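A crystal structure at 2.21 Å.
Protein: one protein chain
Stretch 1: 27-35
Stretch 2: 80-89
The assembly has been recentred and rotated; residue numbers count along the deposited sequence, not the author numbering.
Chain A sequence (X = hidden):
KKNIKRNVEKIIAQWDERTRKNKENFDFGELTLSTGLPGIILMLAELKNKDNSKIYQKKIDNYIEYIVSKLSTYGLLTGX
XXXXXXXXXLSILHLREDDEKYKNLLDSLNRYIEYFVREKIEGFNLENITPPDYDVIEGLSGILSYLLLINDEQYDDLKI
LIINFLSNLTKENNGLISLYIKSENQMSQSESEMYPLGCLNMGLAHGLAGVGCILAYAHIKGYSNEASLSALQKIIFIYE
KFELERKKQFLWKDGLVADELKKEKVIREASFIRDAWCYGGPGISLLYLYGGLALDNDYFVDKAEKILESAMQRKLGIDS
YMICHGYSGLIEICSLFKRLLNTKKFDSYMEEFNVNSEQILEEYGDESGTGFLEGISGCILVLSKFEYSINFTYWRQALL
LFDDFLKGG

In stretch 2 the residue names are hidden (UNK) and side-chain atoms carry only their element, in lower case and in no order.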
# COMPACT_ATOMS: atom_id res chain seq x y z
N ASP A 27 -0.52 -3.55 23.78
CA ASP A 27 -0.67 -2.21 23.22
C ASP A 27 -1.23 -2.21 21.79
O ASP A 27 -1.14 -3.21 21.08
CB ASP A 27 0.66 -1.43 23.31
CG ASP A 27 1.78 -2.06 22.48
OD1 ASP A 27 1.62 -2.21 21.25
OD2 ASP A 27 2.85 -2.37 23.07
N PHE A 28 -1.80 -1.07 21.40
CA PHE A 28 -2.47 -0.85 20.11
C PHE A 28 -1.67 -1.31 18.86
O PHE A 28 -2.23 -1.89 17.92
CB PHE A 28 -2.83 0.64 19.99
CG PHE A 28 -3.30 1.08 18.62
CD1 PHE A 28 -4.66 1.15 18.33
CD2 PHE A 28 -2.37 1.47 17.64
CE1 PHE A 28 -5.10 1.58 17.06
CE2 PHE A 28 -2.79 1.90 16.39
CZ PHE A 28 -4.16 1.95 16.09
N GLY A 29 -0.38 -1.01 18.87
CA GLY A 29 0.50 -1.29 17.74
C GLY A 29 0.59 -2.75 17.37
O GLY A 29 0.77 -3.08 16.21
N GLU A 30 0.44 -3.63 18.35
CA GLU A 30 0.65 -5.05 18.08
C GLU A 30 -0.45 -5.73 17.25
O GLU A 30 -0.27 -6.84 16.78
CB GLU A 30 0.97 -5.82 19.37
CG GLU A 30 -0.15 -6.08 20.33
CD GLU A 30 0.36 -6.69 21.65
OE1 GLU A 30 1.48 -6.34 22.11
OE2 GLU A 30 -0.36 -7.54 22.21
N LEU A 31 -1.57 -5.04 17.04
CA LEU A 31 -2.61 -5.59 16.18
C LEU A 31 -2.63 -4.99 14.78
O LEU A 31 -3.49 -5.31 13.98
CB LEU A 31 -3.99 -5.48 16.84
CG LEU A 31 -4.09 -6.29 18.12
CD1 LEU A 31 -4.29 -5.33 19.28
CD2 LEU A 31 -5.24 -7.24 18.05
N THR A 32 -1.67 -4.11 14.49
CA THR A 32 -1.62 -3.38 13.22
C THR A 32 -0.85 -4.17 12.16
O THR A 32 0.10 -4.87 12.47
CB THR A 32 -0.95 -2.00 13.38
OG1 THR A 32 0.45 -2.17 13.66
CG2 THR A 32 -1.61 -1.18 14.50
N LEU A 33 -1.25 -4.02 10.91
CA LEU A 33 -0.41 -4.50 9.80
C LEU A 33 0.96 -3.81 9.80
O LEU A 33 1.99 -4.46 9.57
CB LEU A 33 -1.13 -4.31 8.45
CG LEU A 33 -0.35 -4.63 7.16
CD1 LEU A 33 0.28 -6.06 7.15
CD2 LEU A 33 -1.25 -4.42 5.93
N SER A 34 0.97 -2.51 10.10
CA SER A 34 2.20 -1.70 10.02
C SER A 34 3.35 -2.27 10.78
O SER A 34 4.46 -2.35 10.23
CB SER A 34 1.98 -0.29 10.56
OG SER A 34 1.19 0.42 9.65
N THR A 35 3.10 -2.62 12.05
CA THR A 35 4.16 -2.98 13.00
C THR A 35 3.88 -4.24 13.82
O THR A 35 4.75 -4.71 14.54
CB THR A 35 4.43 -1.84 14.04
OG1 THR A 35 3.21 -1.55 14.73
CG2 THR A 35 4.95 -0.55 13.36
N UNK A 80 -9.07 0.47 9.18
CA UNK A 80 -8.04 0.82 8.22
C UNK A 80 -7.14 -0.35 7.80
O UNK A 80 -6.94 -1.29 8.56
o UNK A 80 -6.18 1.52 9.62
c UNK A 80 -7.19 1.98 8.76
N UNK A 81 -6.60 -0.28 6.59
CA UNK A 81 -5.68 -1.31 6.09
C UNK A 81 -4.47 -1.51 7.02
O UNK A 81 -4.16 -2.64 7.40
c UNK A 81 -5.21 -1.01 4.65
c UNK A 81 -3.78 -1.47 2.59
c UNK A 81 -4.23 -1.99 3.96
c UNK A 81 -4.82 -3.40 3.78
N UNK A 82 -3.78 -0.43 7.37
CA UNK A 82 -2.51 -0.55 8.09
C UNK A 82 -2.60 -0.53 9.61
O UNK A 82 -1.67 -0.96 10.27
c UNK A 82 0.51 -0.73 6.45
c UNK A 82 0.57 -1.10 4.10
o UNK A 82 1.21 -1.60 2.99
c UNK A 82 -1.30 0.04 5.09
c UNK A 82 -0.74 -0.08 6.35
c UNK A 82 -0.66 -0.47 3.96
c UNK A 82 1.15 -1.25 5.33
c UNK A 82 -1.45 0.45 7.58
N UNK A 83 -3.71 -0.02 10.16
CA UNK A 83 -3.89 -0.01 11.63
C UNK A 83 -5.15 -0.73 12.10
O UNK A 83 -5.28 -0.99 13.29
c UNK A 83 -3.94 1.41 12.19
o UNK A 83 -2.77 2.10 11.85
N UNK A 84 -6.07 -1.03 11.19
CA UNK A 84 -7.38 -1.49 11.63
C UNK A 84 -7.81 -2.86 11.14
O UNK A 84 -6.98 -3.71 10.83
N UNK A 85 -9.13 -3.04 11.05
CA UNK A 85 -9.71 -4.34 10.69
C UNK A 85 -9.32 -4.89 9.32
O UNK A 85 -9.17 -6.10 9.18
c UNK A 85 -11.26 -4.31 10.84
N UNK A 86 -9.18 -4.02 8.31
CA UNK A 86 -8.83 -4.49 6.95
C UNK A 86 -7.43 -5.14 6.89
O UNK A 86 -7.24 -6.14 6.20
c UNK A 86 -8.98 -3.39 5.88
N UNK A 87 -6.47 -4.60 7.65
CA UNK A 87 -5.13 -5.23 7.74
C UNK A 87 -5.15 -6.58 8.46
O UNK A 87 -4.47 -7.53 8.05
N UNK A 88 -5.94 -6.68 9.52
CA UNK A 88 -6.10 -7.95 10.23
C UNK A 88 -6.77 -8.98 9.33
O UNK A 88 -6.31 -10.13 9.24
c UNK A 88 -6.89 -7.78 11.55
c UNK A 88 -7.02 -6.34 13.71
c UNK A 88 -7.06 -9.14 12.23
c UNK A 88 -6.19 -6.78 12.48
N UNK A 89 -7.86 -8.57 8.67
CA UNK A 89 -8.55 -9.45 7.72
C UNK A 89 -7.66 -9.87 6.55
O UNK A 89 -7.68 -11.05 6.17
c UNK A 89 -9.85 -8.82 7.22
O HOH W 1 -3.98 -3.45 10.60

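Position 80 carries one carbon and then one oxygen, and neither reaches stretch 1. The oxygen lies 3.0 Å from the backbone N of position 83 and accepts its hydrogen bond, so this short polar side chain braces its own loop: Ser80.

Position 81 has four carbons, forked at the second. Its CA-to-CB bond runs sideways, yet the end comes nearer, one fork tip lying 4.3 Å from Leu33 CD2. This is Leu81.

At position 82 one carbon leads to a six-carbon ring bearing an oxygen. Leu33 CD2 sits over one face of the ring, 4.1 Å from its centroid and 11° off the normal, a CH-pi contact, and Ser34 OG lies at the ring edge, 3.4 Å from the CB of this position. This is Tyr82, whose OH is hydrogen-bonded elsewhere in the structure.

Position 83 again shows one carbon and one oxygen. Its CB is 3.9 Å from Phe28 CZ, and its CA is 3.8 Å from Thr32 CG2. A small side chain fits here beside two apolar groups, its oxygen bonded elsewhere: Ser83.

Position 84 has no side-chain atoms and is Gly84. It precedes the helix as N-cap; a CB would point away from stretch 1 and run into Ser80 N at 2.3 Å.

Positions 85 and 86 each bear a single carbon, and neither touches stretch 1. They are Ala85 and Ala86, buried in the first turn of the helix.

Position 87 has no side-chain atoms, and its bare CA lies 4.2 Å from Leu33 CB. It is Gly87; a CB would point toward stretch 1, 3.0 Å from Leu33 CB, and would clash with Leu81 O at 2.0 Å.

Position 88 has four carbons forked at the first, one arm two carbons long. The first carbon of that arm lies 3.4 Å from Leu31 O, and its end carbon 4.4 Å from Leu31 CB. This is Ile88.

Position 89 has one carbon, out of reach of stretch 1: Ala89.

The contact joins a polar anchor to an apolar plug. Tyr82 O accepts hydrogen bonds from Ser34 N at 3.1 Å and from Ser34 OG at 3.2 Å, fixing the backbone where Leu33 turns its side chain toward stretch 2. Leu33 then packs against Leu81, the Tyr82 ring and the bare CA of Gly87. Water 1 accepts from Leu33 N, its O 2.8 Å from that atom, and donates to Gly84 O at 3.0 Å, bridging the two backbones. The rule to read is one carbonyl for register, one leucine for packing, and a glycine where the helix comes close.

Stretch 2 (80-89) SLYSGAAGIA
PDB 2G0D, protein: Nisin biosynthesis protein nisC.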